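Local coordinates for protein purine nucleoside phosphorylase (Caulobacter vibrioides, PDB 1XFJ) that probably cleaves purine nucleosides such as inosine and S-methyl-5'-thioadenosine with phosphate and deaminates adenosine, as a metal-binding member of the YfiH/LACC1 family, at residues 10-15 against 221-226; 38-43 against 50-55; 66-71 against 85-90; 73-78 against 94-99; 117-122 against 157-162. All blocks are in the same frame, centred on the assembly; numbering follows the deposited sequence.

Contacts 1 and 5 form one end of the molecule, centres about 10 Å apart. Strands 221-224 and 160-163 are neighbours in the six-stranded sheet, joined where R221 O meets G161 N at 2.9 Å. Contact 4 reaches the same sheet through strand 97-100, about 18 Å from contact 5 between centres. Contact 2 closes before contacts 3 and 4, whose segments alternate along the chain; centres 2-3 and 3-4 are each about 15 Å apart, R43 approaching the 85-90 loop and W88 and N71 packing on V98. Contact 4 borders the probable active site, where H77 meets H131 and C114; a beta-mercaptoethanol about 5 Å from the H77 side chain probably comes from the crystallisation liquor but may mark a pocket.

Contact 1: 10-15 against 221-226; sequences QSPLLS and RREWVG
S11 is the N-cap of the short helix 12-15, and the same hydroxyl ties that helix to E223 on strand 221-224, an edge strand of the six-stranded sheet. S11 OG, set anti to its own backbone N (chi1 165°), accepts the capping bond from L13 N at 3.1 Å and donates to E223 OE1 at a short 2.5 Å. Serine suits the place because one small hydroxyl can do both jobs. The carboxylate oxygen is met on its anti side, with the donor 33° out of the carboxylate plane. E223 reaches it from a cramped start: CG sits between the backbone N and the carbonyl carbon, and the chain bends again at chi2.

L13 covers the aliphatic part of the same glutamate. Its CD2 lies 3.6 Å from E223 CG and touches the backbone at R222, while CD1 comes to 4.0 Å from E223 CD; the two side chains cross obliquely. The side chains of P12 and E223 cross at about a right angle, with P12 CD 3.6 Å from E223 OE1. Further along, S11 CB approaches V225 CG1, and V225 itself continues onto F24 of strand 20-25. S11 OG gives its proton to E223 OE1 and so keeps its acceptor side for the L13 N-H; a negative charge on E223 would be expected to strengthen the first of these bonds.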
# COMPACT_ATOMS: atom_id res chain seq x y z
N GLN A 10 8.11 -0.35 10.32
CA GLN A 10 6.94 -0.13 11.14
C GLN A 10 6.83 1.33 11.52
O GLN A 10 7.83 2.05 11.54
CB GLN A 10 7.01 -0.99 12.40
CG GLN A 10 6.77 -2.46 12.14
CD GLN A 10 6.74 -3.25 13.42
OE1 GLN A 10 7.72 -3.29 14.16
NE2 GLN A 10 5.61 -3.90 13.69
N SER A 11 5.61 1.76 11.80
CA SER A 11 5.32 3.14 12.16
C SER A 11 5.02 3.30 13.65
O SER A 11 4.30 2.50 14.24
CB SER A 11 4.12 3.65 11.37
OG SER A 11 3.62 4.84 11.94
N PRO A 12 5.58 4.35 14.27
CA PRO A 12 5.34 4.60 15.69
C PRO A 12 3.85 4.83 15.96
O PRO A 12 3.37 4.57 17.07
CB PRO A 12 6.18 5.85 15.97
CG PRO A 12 7.33 5.67 15.05
CD PRO A 12 6.67 5.21 13.77
N LEU A 13 3.13 5.30 14.95
CA LEU A 13 1.71 5.56 15.09
C LEU A 13 0.85 4.31 15.17
O LEU A 13 -0.31 4.38 15.57
CB LEU A 13 1.21 6.43 13.93
CG LEU A 13 1.46 7.93 14.05
CD1 LEU A 13 2.93 8.17 14.27
CD2 LEU A 13 0.96 8.64 12.80
N LEU A 14 1.41 3.17 14.81
CA LEU A 14 0.66 1.92 14.84
C LEU A 14 1.26 0.87 15.78
O LEU A 14 0.54 0.03 16.31
CB LEU A 14 0.56 1.32 13.43
CG LEU A 14 -0.11 2.18 12.36
CD1 LEU A 14 0.08 1.54 10.98
CD2 LEU A 14 -1.58 2.34 12.67
N SER A 15 2.57 0.94 15.97
CA SER A 15 3.28 -0.03 16.81
C SER A 15 2.86 -0.06 18.28
O SER A 15 3.06 -1.06 18.96
CB SER A 15 4.79 0.22 16.72
OG SER A 15 5.11 1.52 17.20
N ARG A 221 -4.72 11.59 12.52
CA ARG A 221 -3.45 11.01 12.95
C ARG A 221 -2.86 10.28 11.76
O ARG A 221 -3.34 9.21 11.39
CB ARG A 221 -3.68 10.04 14.11
CG ARG A 221 -4.25 10.72 15.34
CD ARG A 221 -4.77 9.72 16.36
NE ARG A 221 -5.20 10.39 17.57
CZ ARG A 221 -4.36 10.91 18.47
NH1 ARG A 221 -3.05 10.82 18.29
NH2 ARG A 221 -4.84 11.53 19.54
N ARG A 222 -1.82 10.86 11.17
CA ARG A 222 -1.23 10.28 9.97
C ARG A 222 0.25 10.58 9.82
O ARG A 222 0.79 11.46 10.49
CB ARG A 222 -1.97 10.82 8.75
CG ARG A 222 -2.01 12.35 8.75
CD ARG A 222 -2.87 12.92 7.63
NE ARG A 222 -2.72 14.37 7.54
CZ ARG A 222 -3.42 15.25 8.25
NH1 ARG A 222 -4.35 14.84 9.11
NH2 ARG A 222 -3.18 16.55 8.11
N GLU A 223 0.89 9.84 8.92
CA GLU A 223 2.30 10.04 8.63
C GLU A 223 2.75 9.14 7.49
O GLU A 223 2.08 8.17 7.15
CB GLU A 223 3.17 9.74 9.85
CG GLU A 223 3.35 8.26 10.12
CD GLU A 223 4.70 7.93 10.73
OE1 GLU A 223 4.98 6.72 10.92
OE2 GLU A 223 5.48 8.86 11.01
N TRP A 224 3.89 9.49 6.91
CA TRP A 224 4.51 8.70 5.85
C TRP A 224 5.80 8.19 6.48
O TRP A 224 6.51 8.95 7.12
CB TRP A 224 4.84 9.55 4.63
CG TRP A 224 5.61 8.79 3.58
CD1 TRP A 224 5.38 7.51 3.17
CD2 TRP A 224 6.72 9.26 2.80
NE1 TRP A 224 6.27 7.15 2.19
CE2 TRP A 224 7.10 8.20 1.94
CE3 TRP A 224 7.42 10.47 2.74
CZ2 TRP A 224 8.17 8.32 1.03
CZ3 TRP A 224 8.48 10.59 1.83
CH2 TRP A 224 8.84 9.51 0.99
N VAL A 225 6.09 6.90 6.30
CA VAL A 225 7.30 6.32 6.88
C VAL A 225 8.57 6.88 6.26
O VAL A 225 9.68 6.64 6.75
CB VAL A 225 7.30 4.78 6.76
CG1 VAL A 225 6.10 4.21 7.51
CG2 VAL A 225 7.27 4.37 5.30
N GLY A 226 8.42 7.62 5.16
CA GLY A 226 9.56 8.24 4.52
C GLY A 226 10.61 7.32 3.90
O GLY A 226 11.81 7.60 4.01

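Contact 2: 38-43 against 50-55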
# COMPACT_ATOMS: atom_id res chain seq x y z
N SER A 38 13.88 -12.73 -3.45
CA SER A 38 13.39 -13.01 -2.11
C SER A 38 11.88 -12.81 -2.02
O SER A 38 11.07 -13.65 -2.40
CB SER A 38 14.11 -12.12 -1.08
OG SER A 38 14.41 -12.84 0.10
N LEU A 39 11.44 -11.74 -1.28
CA LEU A 39 10.04 -11.58 -0.90
C LEU A 39 8.99 -10.98 -1.84
O LEU A 39 8.35 -9.98 -1.52
CB LEU A 39 9.98 -10.85 0.44
CG LEU A 39 8.81 -11.22 1.35
CD1 LEU A 39 8.91 -12.69 1.76
CD2 LEU A 39 8.84 -10.33 2.59
N ASN A 40 8.78 -11.64 -2.98
CA ASN A 40 7.80 -11.20 -3.95
C ASN A 40 6.44 -11.85 -3.68
O ASN A 40 6.32 -13.08 -3.69
CB ASN A 40 8.28 -11.55 -5.36
CG ASN A 40 7.21 -11.34 -6.41
OD1 ASN A 40 6.45 -10.37 -6.36
ND2 ASN A 40 7.15 -12.25 -7.39
N VAL A 41 5.42 -11.03 -3.45
CA VAL A 41 4.08 -11.55 -3.16
C VAL A 41 3.11 -11.42 -4.33
O VAL A 41 1.92 -11.74 -4.19
CB VAL A 41 3.46 -10.85 -1.92
CG1 VAL A 41 4.33 -11.08 -0.70
CG2 VAL A 41 3.31 -9.36 -2.19
N GLY A 42 3.61 -10.98 -5.48
CA GLY A 42 2.76 -10.80 -6.65
C GLY A 42 2.26 -12.05 -7.35
O GLY A 42 2.98 -12.66 -8.15
N ARG A 43 1.02 -12.43 -7.07
CA ARG A 43 0.43 -13.60 -7.70
C ARG A 43 0.20 -13.37 -9.20
O ARG A 43 0.09 -14.31 -9.98
CB ARG A 43 -0.89 -13.96 -7.03
CG ARG A 43 -0.73 -14.76 -5.75
CD ARG A 43 -2.07 -14.99 -5.08
NE ARG A 43 -2.00 -16.00 -4.02
CZ ARG A 43 -3.02 -16.33 -3.24
NH1 ARG A 43 -4.19 -15.73 -3.39
NH2 ARG A 43 -2.87 -17.28 -2.32
N ALA A 50 4.93 -21.01 -7.11
CA ALA A 50 5.23 -21.68 -5.86
C ALA A 50 6.05 -20.81 -4.92
O ALA A 50 5.84 -20.81 -3.71
CB ALA A 50 5.96 -22.99 -6.13
N ASP A 51 7.01 -20.07 -5.48
CA ASP A 51 7.84 -19.19 -4.66
C ASP A 51 6.97 -18.06 -4.10
O ASP A 51 7.07 -17.71 -2.93
CB ASP A 51 9.01 -18.61 -5.47
CG ASP A 51 10.12 -19.63 -5.71
OD1 ASP A 51 10.16 -20.67 -5.02
OD2 ASP A 51 10.97 -19.39 -6.60
N VAL A 52 6.10 -17.51 -4.95
CA VAL A 52 5.21 -16.43 -4.53
C VAL A 52 4.36 -16.92 -3.36
O VAL A 52 4.17 -16.20 -2.38
CB VAL A 52 4.28 -15.99 -5.67
CG1 VAL A 52 3.24 -15.01 -5.15
CG2 VAL A 52 5.10 -15.34 -6.79
N GLU A 53 3.85 -18.14 -3.45
CA GLU A 53 3.05 -18.68 -2.37
C GLU A 53 3.86 -18.85 -1.09
O GLU A 53 3.35 -18.64 0.01
CB GLU A 53 2.43 -20.02 -2.79
CG GLU A 53 1.33 -19.86 -3.82
CD GLU A 53 0.24 -18.91 -3.35
OE1 GLU A 53 -0.39 -19.21 -2.31
OE2 GLU A 53 0.01 -17.88 -4.00
N GLU A 54 5.12 -19.24 -1.23
CA GLU A 54 5.98 -19.42 -0.07
C GLU A 54 6.24 -18.07 0.58
O GLU A 54 6.26 -17.96 1.81
CB GLU A 54 7.31 -20.07 -0.48
CG GLU A 54 8.42 -20.03 0.57
CD GLU A 54 8.12 -20.84 1.81
OE1 GLU A 54 7.24 -21.72 1.76
OE2 GLU A 54 8.78 -20.60 2.85
N ASN A 55 6.43 -17.04 -0.23
CA ASN A 55 6.66 -15.71 0.32
C ASN A 55 5.44 -15.24 1.09
O ASN A 55 5.55 -14.69 2.19
CB ASN A 55 7.01 -14.72 -0.79
CG ASN A 55 8.32 -15.06 -1.47
OD1 ASN A 55 9.28 -15.45 -0.82
ND2 ASN A 55 8.36 -14.90 -2.80
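E53 OE2 is gripped by two nitrogens of R43, NE at 2.8 Å and, weakly, NH2, while E53 OE1 accepts a straighter bond from R43 NH2 at 3.1 Å. This is a side-on salt bridge between helix 49-62 and the irregular 38-43 loop that lies on it, a loop folded by an Asx turn at N40. Guanidinium and carboxylate are nearly coplanar, 26° apart, and both oxygens use their syn lone pairs. The arginine is extended from CG to NE, long enough to pass the helix flank, whereas the glutamate bends at chi2 to meet it. R56 NE also lies near R43 NH2, and E53 would be expected to ease that meeting of like charges.

At the other end of the loop N55 points into the backbone. Its ND2 donates to N40 O at 2.9 Å and also bonds S32 OG, while OD1 accepts from V31 N: an asparagine offers both donor and acceptor to a buried loop. L39 CD1 rests 3.8 Å from N55 CB, the two side chains sliding past each other in opposite directions. V52 packs between these polar ends, CG1 against V41 O and CG2 against G42 O. N40 OD1 accepts from R252 N, and a side chain on G42 would be crowded by that oxygen. In the Asx turn the same OD1 of N40 accepts from G42 N at 3.0 Å, the donor 60° above the plane of the amide carbonyl.

Contact 3: 66-71 against 85-90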
# COMPACT_ATOMS: atom_id res chain seq x y z
N GLY A 66 -1.85 -18.19 9.02
CA GLY A 66 -1.51 -19.03 7.90
C GLY A 66 -1.90 -18.37 6.59
O GLY A 66 -2.53 -17.31 6.59
N PRO A 67 -1.55 -18.97 5.44
CA PRO A 67 -1.88 -18.39 4.14
C PRO A 67 -3.37 -18.06 3.97
O PRO A 67 -3.71 -17.12 3.26
CB PRO A 67 -1.40 -19.45 3.16
CG PRO A 67 -1.55 -20.73 3.94
CD PRO A 67 -1.00 -20.33 5.28
N GLU A 68 -4.23 -18.82 4.64
CA GLU A 68 -5.67 -18.59 4.55
C GLU A 68 -6.06 -17.24 5.15
O GLU A 68 -6.96 -16.56 4.66
CB GLU A 68 -6.45 -19.69 5.27
CG GLU A 68 -6.46 -21.03 4.55
CD GLU A 68 -7.41 -22.02 5.20
OE1 GLU A 68 -7.19 -22.39 6.37
OE2 GLU A 68 -8.39 -22.43 4.54
N ASP A 69 -5.37 -16.86 6.23
CA ASP A 69 -5.66 -15.61 6.92
C ASP A 69 -5.23 -14.36 6.15
O ASP A 69 -5.50 -13.24 6.58
CB ASP A 69 -4.97 -15.61 8.29
CG ASP A 69 -5.36 -16.82 9.13
OD1 ASP A 69 -6.58 -17.05 9.32
OD2 ASP A 69 -4.46 -17.53 9.61
N LEU A 70 -4.56 -14.55 5.01
CA LEU A 70 -4.11 -13.42 4.22
C LEU A 70 -5.14 -13.06 3.15
O LEU A 70 -5.52 -13.90 2.33
CB LEU A 70 -2.76 -13.72 3.58
CG LEU A 70 -2.02 -12.55 2.92
CD1 LEU A 70 -1.89 -11.39 3.89
CD2 LEU A 70 -0.65 -13.02 2.45
N ASN A 71 -5.57 -11.81 3.15
CA ASN A 71 -6.56 -11.32 2.21
C ASN A 71 -5.97 -10.20 1.35
O ASN A 71 -5.75 -9.08 1.83
CB ASN A 71 -7.79 -10.80 2.96
CG ASN A 71 -8.48 -11.89 3.79
OD1 ASN A 71 -9.46 -12.49 3.36
ND2 ASN A 71 -7.96 -12.13 4.99
N ASP A 85 -14.25 -10.79 6.18
CA ASP A 85 -14.61 -11.29 7.51
C ASP A 85 -14.14 -12.73 7.66
O ASP A 85 -14.51 -13.42 8.61
CB ASP A 85 -16.12 -11.21 7.72
CG ASP A 85 -16.90 -11.93 6.64
OD1 ASP A 85 -16.49 -13.04 6.24
OD2 ASP A 85 -17.93 -11.38 6.19
N GLY A 86 -13.32 -13.17 6.71
CA GLY A 86 -12.80 -14.52 6.74
C GLY A 86 -11.81 -14.72 5.61
O GLY A 86 -11.57 -13.82 4.82
N SER A 87 -11.24 -15.92 5.54
CA SER A 87 -10.28 -16.24 4.50
C SER A 87 -10.93 -16.35 3.12
O SER A 87 -12.08 -16.78 3.00
CB SER A 87 -9.57 -17.55 4.83
OG SER A 87 -10.51 -18.60 4.97
N TRP A 88 -10.19 -15.96 2.09
CA TRP A 88 -10.68 -16.04 0.72
C TRP A 88 -9.98 -17.18 0.00
O TRP A 88 -10.20 -17.42 -1.18
CB TRP A 88 -10.40 -14.74 -0.05
CG TRP A 88 -11.15 -13.54 0.45
CD1 TRP A 88 -12.41 -13.52 0.97
CD2 TRP A 88 -10.71 -12.18 0.39
NE1 TRP A 88 -12.78 -12.23 1.25
CE2 TRP A 88 -11.76 -11.38 0.90
CE3 TRP A 88 -9.53 -11.55 -0.04
CZ2 TRP A 88 -11.67 -9.99 0.99
CZ3 TRP A 88 -9.44 -10.17 0.05
CH2 TRP A 88 -10.51 -9.40 0.56
N GLY A 89 -9.13 -17.90 0.74
CA GLY A 89 -8.39 -19.00 0.15
C GLY A 89 -7.39 -18.49 -0.86
O GLY A 89 -6.50 -17.70 -0.52
N ASP A 90 -7.52 -18.93 -2.10
CA ASP A 90 -6.61 -18.50 -3.16
C ASP A 90 -7.36 -17.55 -4.09
O ASP A 90 -6.90 -17.24 -5.19
CB ASP A 90 -6.08 -19.71 -3.94
CG ASP A 90 -7.18 -20.46 -4.67
OD1 ASP A 90 -8.21 -20.77 -4.04
OD2 ASP A 90 -7.00 -20.74 -5.87
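E68 and S87 bring the two backbones closest, with CA atoms 5.2 Å apart, and the chains then diverge slightly to 6.4 Å between the CA atoms of N71 and W88. No hydrogen bond joins the segments. Residues 67-69 form a 3-10 turn before strand 70-72 begins, and 85-90 is irregular throughout. Within the first segment the turn is tied back on itself: G66 N donates to D69 OD2 at 2.8 Å, nearly straight at 168°.

The main side-chain contact is N71 against W88. N71 CB lies over the six-membered ring, 3.8 Å from its centroid, in a CH-pi contact. Its OD1 stands over the middle of the indole, 3.2 Å from W88 CD2, and the amide plane is almost perpendicular to the ring, at 85°. The CA-CB bond of N71 points toward the second segment, and chi1 of -61° sets CG beside the backbone N. OD1 also comes to 2.9 Å from G86 O. Two acceptors so close, with the same oxygen over an electron-rich ring face, are unfavourable as modelled, and the O/N assignment of the N71 amide may be doubtful.

Strand 70-72 is an edge strand of the five-stranded sheet, paired with 106-111, while 85-90 runs in the loop between strands 81-83 and 97-100 of the six-stranded sheet. The contact therefore joins the two sheets at their periphery, and both N71 and W88 go on to touch V98. A broad, flat indole suits this junction because it can cover both a neighbouring amide and a valine. W88 N is buried without a polar partner.

Contact 4: 73-78 against 94-99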
# COMPACT_ATOMS: atom_id res chain seq x y z
N CYS A 73 -6.32 -8.38 -2.66
CA CYS A 73 -7.12 -8.27 -3.88
C CYS A 73 -6.36 -8.40 -5.18
O CYS A 73 -5.13 -8.43 -5.22
CB CYS A 73 -7.84 -6.92 -3.94
SG CYS A 73 -8.99 -6.56 -2.64
N TYR A 74 -7.14 -8.48 -6.26
CA TYR A 74 -6.64 -8.49 -7.62
C TYR A 74 -6.76 -6.98 -7.78
O TYR A 74 -7.84 -6.46 -8.05
CB TYR A 74 -7.62 -9.20 -8.55
CG TYR A 74 -7.34 -9.04 -10.03
CD1 TYR A 74 -6.17 -9.55 -10.60
CD2 TYR A 74 -8.26 -8.41 -10.87
CE1 TYR A 74 -5.93 -9.44 -11.98
CE2 TYR A 74 -8.03 -8.30 -12.24
CZ TYR A 74 -6.86 -8.81 -12.79
OH TYR A 74 -6.65 -8.69 -14.15
N GLN A 75 -5.66 -6.27 -7.54
CA GLN A 75 -5.66 -4.82 -7.60
C GLN A 75 -5.77 -4.26 -9.01
O GLN A 75 -5.03 -4.66 -9.91
CB GLN A 75 -4.42 -4.29 -6.88
CG GLN A 75 -4.21 -4.98 -5.54
CD GLN A 75 -3.08 -4.38 -4.72
OE1 GLN A 75 -2.10 -3.87 -5.26
NE2 GLN A 75 -3.21 -4.47 -3.40
N ILE A 76 -6.69 -3.32 -9.20
CA ILE A 76 -6.95 -2.72 -10.50
C ILE A 76 -6.92 -1.19 -10.48
O ILE A 76 -7.47 -0.54 -11.36
CB ILE A 76 -8.32 -3.17 -11.03
CG1 ILE A 76 -9.39 -2.91 -9.97
CG2 ILE A 76 -8.28 -4.65 -11.39
CD1 ILE A 76 -10.80 -3.28 -10.39
N HIS A 77 -6.26 -0.62 -9.47
CA HIS A 77 -6.15 0.83 -9.32
C HIS A 77 -7.49 1.55 -9.20
O HIS A 77 -7.65 2.68 -9.66
CB HIS A 77 -5.33 1.42 -10.47
CG HIS A 77 -3.87 1.09 -10.40
ND1 HIS A 77 -3.35 -0.07 -10.91
CD2 HIS A 77 -2.84 1.75 -9.83
CE1 HIS A 77 -2.05 -0.11 -10.66
NE2 HIS A 77 -1.72 0.98 -10.01
N SER A 78 -8.44 0.88 -8.56
CA SER A 78 -9.77 1.42 -8.36
C SER A 78 -9.89 2.06 -6.99
O SER A 78 -8.89 2.26 -6.29
CB SER A 78 -10.80 0.30 -8.46
OG SER A 78 -10.65 -0.60 -7.37
N GLU A 94 -11.62 -8.58 -7.05
CA GLU A 94 -11.19 -7.30 -7.60
C GLU A 94 -11.37 -6.19 -6.57
O GLU A 94 -12.41 -6.12 -5.91
CB GLU A 94 -11.99 -6.96 -8.86
CG GLU A 94 -11.89 -8.00 -9.97
CD GLU A 94 -13.02 -9.01 -9.92
OE1 GLU A 94 -13.39 -9.45 -8.81
OE2 GLU A 94 -13.52 -9.39 -11.01
N GLY A 95 -10.37 -5.34 -6.43
CA GLY A 95 -10.45 -4.26 -5.47
C GLY A 95 -9.09 -3.68 -5.14
O GLY A 95 -8.07 -4.22 -5.58
N ASP A 96 -9.06 -2.59 -4.38
CA ASP A 96 -7.80 -1.97 -4.04
C ASP A 96 -7.69 -1.57 -2.58
O ASP A 96 -6.88 -0.71 -2.21
CB ASP A 96 -7.55 -0.78 -4.97
CG ASP A 96 -7.21 -1.22 -6.37
OD1 ASP A 96 -6.01 -1.37 -6.68
OD2 ASP A 96 -8.15 -1.46 -7.16
N ALA A 97 -8.51 -2.21 -1.75
CA ALA A 97 -8.50 -1.97 -0.31
C ALA A 97 -9.18 -3.15 0.37
O ALA A 97 -10.19 -3.65 -0.12
CB ALA A 97 -9.22 -0.67 0.02
N VAL A 98 -8.62 -3.59 1.48
CA VAL A 98 -9.18 -4.70 2.24
C VAL A 98 -9.49 -4.20 3.65
O VAL A 98 -8.60 -3.74 4.35
CB VAL A 98 -8.20 -5.89 2.29
CG1 VAL A 98 -8.83 -7.05 3.06
CG2 VAL A 98 -7.85 -6.34 0.88
N VAL A 99 -10.75 -4.30 4.04
CA VAL A 99 -11.20 -3.83 5.34
C VAL A 99 -11.75 -4.97 6.19
O VAL A 99 -12.39 -5.87 5.67
CB VAL A 99 -12.32 -2.77 5.17
CG1 VAL A 99 -12.75 -2.22 6.51
CG2 VAL A 99 -11.82 -1.65 4.26
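The carboxylate of D96 faces into the turn 76-78 and is met from several directions by it. OD2 accepts three bonds: I76 N on the syn side at 3.1 Å, S78 OG on the anti side at 2.7 Å, and S78 N at 2.7 Å from well above the carboxylate plane. OD1 accepts H77 N at 2.9 Å and is further bonded by H131 ND1. D96 CG lies anti to its carbonyl carbon (chi1 -72°), beside the backbone N, and an aspartate is short enough to put both oxygens among these N-H groups. I76 crosses D96 at about a right angle, its CG1 near OD2.

Elsewhere the two segments run against each other through a single bridge of Y74 with E94: G95 N donates to Y74 O at 3.2 Å. The tyrosine ring presents its edge to E94 CG, at 3.8 Å from Y74 CD2, with ring and carboxylate planes 69° apart. On the buried side C73 SG lies 3.7 Å from V98 CG2, a small apolar pair. G95 has backbone angles that a side chain would not tolerate, and C73 SG already fills the space beside it.

H77 packs edge-to-face on H131 and touches C114, consistent with the metal-binding cluster of this family. D96 OD1 fixes the backbone at H77 and bonds ND1 of the H131 ring, consistent with a second-shell role.

Contact 5: 117-122 against 157-162; sequences VLLVDP and ANITGV
L118 pairs with V162 and V120 with T160, as hydrogen-bonded pairs of antiparallel strands 117-121 and 160-162, whose axes approach to 4.7 Å at 169°. Four backbone bonds of 2.9 to 3.0 Å between N and O of those same pairs zip the strands together, while L119 and G161 form the non-hydrogen-bonded pair between them. L119 CG lies 4.2 Å from G161 CA, and beta-branched valine and threonine are well suited to an extended strand.

On the face holding L118, V120, T160 and V162, the side chains of V120 and T160 lie side by side and point the same way, V120 CG1 reaching T160 CB at 4.2 Å. This face is covered by L14 of helix 12-15 and by F24 of strand 20-25. L119 lies on the other face, where its CD2 meets I159 CG2 at a slant, 4.1 Å away; V146 and M149 of helix 141-151 pack over both residues.

Beyond the last pair the contact turns polar. N158 ND2 donates to D121 OD1 at 3.0 Å and 165°, in its own amide plane but 47° above the plane of the carboxylate, the two side chains crossing at about a right angle. D121 OD1 also binds the turn after the strand through E123 N and A124 N, and OD2 ties in S155 N ahead of the second segment. P122 CD rests on N158 O. A sheet with helix 141-151 on one face and the second sheet on the other is the layering of this alpha-beta-beta-alpha fold.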
# COMPACT_ATOMS: atom_id res chain seq x y z
N VAL A 117 -1.42 2.00 2.21
CA VAL A 117 -1.91 2.73 3.37
C VAL A 117 -2.55 1.78 4.37
O VAL A 117 -3.41 0.99 4.01
CB VAL A 117 -2.96 3.80 2.97
CG1 VAL A 117 -3.32 4.65 4.18
CG2 VAL A 117 -2.41 4.68 1.85
N LEU A 118 -2.10 1.86 5.62
CA LEU A 118 -2.65 1.03 6.67
C LEU A 118 -3.43 1.94 7.60
O LEU A 118 -2.92 2.97 8.06
CB LEU A 118 -1.52 0.33 7.43
CG LEU A 118 -0.63 -0.58 6.57
CD1 LEU A 118 0.45 -1.22 7.45
CD2 LEU A 118 -1.47 -1.64 5.89
N LEU A 119 -4.68 1.57 7.87
CA LEU A 119 -5.54 2.38 8.73
C LEU A 119 -6.15 1.55 9.84
O LEU A 119 -6.29 0.33 9.71
CB LEU A 119 -6.68 3.00 7.92
CG LEU A 119 -6.32 3.82 6.68
CD1 LEU A 119 -6.28 2.90 5.47
CD2 LEU A 119 -7.38 4.90 6.47
N VAL A 120 -6.53 2.21 10.92
CA VAL A 120 -7.13 1.52 12.04
C VAL A 120 -7.90 2.45 12.96
O VAL A 120 -7.51 3.60 13.16
CB VAL A 120 -6.05 0.80 12.89
CG1 VAL A 120 -5.00 1.80 13.33
CG2 VAL A 120 -6.68 0.13 14.10
N ASP A 121 -9.02 1.96 13.49
CA ASP A 121 -9.80 2.70 14.47
C ASP A 121 -9.61 1.80 15.69
O ASP A 121 -10.24 0.75 15.78
CB ASP A 121 -11.28 2.76 14.10
CG ASP A 121 -12.10 3.48 15.15
OD1 ASP A 121 -11.71 3.42 16.34
OD2 ASP A 121 -13.14 4.08 14.81
N PRO A 122 -8.74 2.20 16.62
CA PRO A 122 -8.46 1.42 17.84
C PRO A 122 -9.61 1.24 18.83
O PRO A 122 -9.52 0.40 19.73
CB PRO A 122 -7.27 2.16 18.44
CG PRO A 122 -7.53 3.57 18.07
CD PRO A 122 -7.96 3.45 16.62
N ALA A 157 -12.81 10.58 12.81
CA ALA A 157 -12.02 11.30 13.80
C ALA A 157 -11.23 10.42 14.77
O ALA A 157 -10.47 10.94 15.60
CB ALA A 157 -12.92 12.25 14.59
N ASN A 158 -11.39 9.11 14.69
CA ASN A 158 -10.65 8.22 15.59
C ASN A 158 -9.74 7.27 14.82
O ASN A 158 -9.15 6.36 15.40
CB ASN A 158 -11.62 7.41 16.45
CG ASN A 158 -11.02 7.03 17.79
OD1 ASN A 158 -10.72 7.90 18.61
ND2 ASN A 158 -10.83 5.74 18.01
N ILE A 159 -9.62 7.50 13.52
CA ILE A 159 -8.79 6.65 12.67
C ILE A 159 -7.35 7.14 12.54
O ILE A 159 -7.09 8.34 12.45
CB ILE A 159 -9.39 6.53 11.25
CG1 ILE A 159 -10.69 5.73 11.30
CG2 ILE A 159 -8.39 5.87 10.30
CD1 ILE A 159 -11.48 5.75 9.99
N THR A 160 -6.41 6.19 12.54
CA THR A 160 -5.00 6.50 12.35
C THR A 160 -4.66 5.90 10.99
O THR A 160 -5.04 4.76 10.69
CB THR A 160 -4.10 5.86 13.44
OG1 THR A 160 -4.33 6.51 14.69
CG2 THR A 160 -2.63 5.99 13.07
N GLY A 161 -3.98 6.67 10.15
CA GLY A 161 -3.62 6.19 8.83
C GLY A 161 -2.16 6.47 8.52
O GLY A 161 -1.68 7.59 8.70
N VAL A 162 -1.45 5.44 8.06
CA VAL A 162 -0.04 5.59 7.75
C VAL A 162 0.29 5.17 6.33
O VAL A 162 -0.14 4.11 5.86
CB VAL A 162 0.82 4.74 8.71
CG1 VAL A 162 2.30 4.85 8.33
CG2 VAL A 162 0.60 5.20 10.14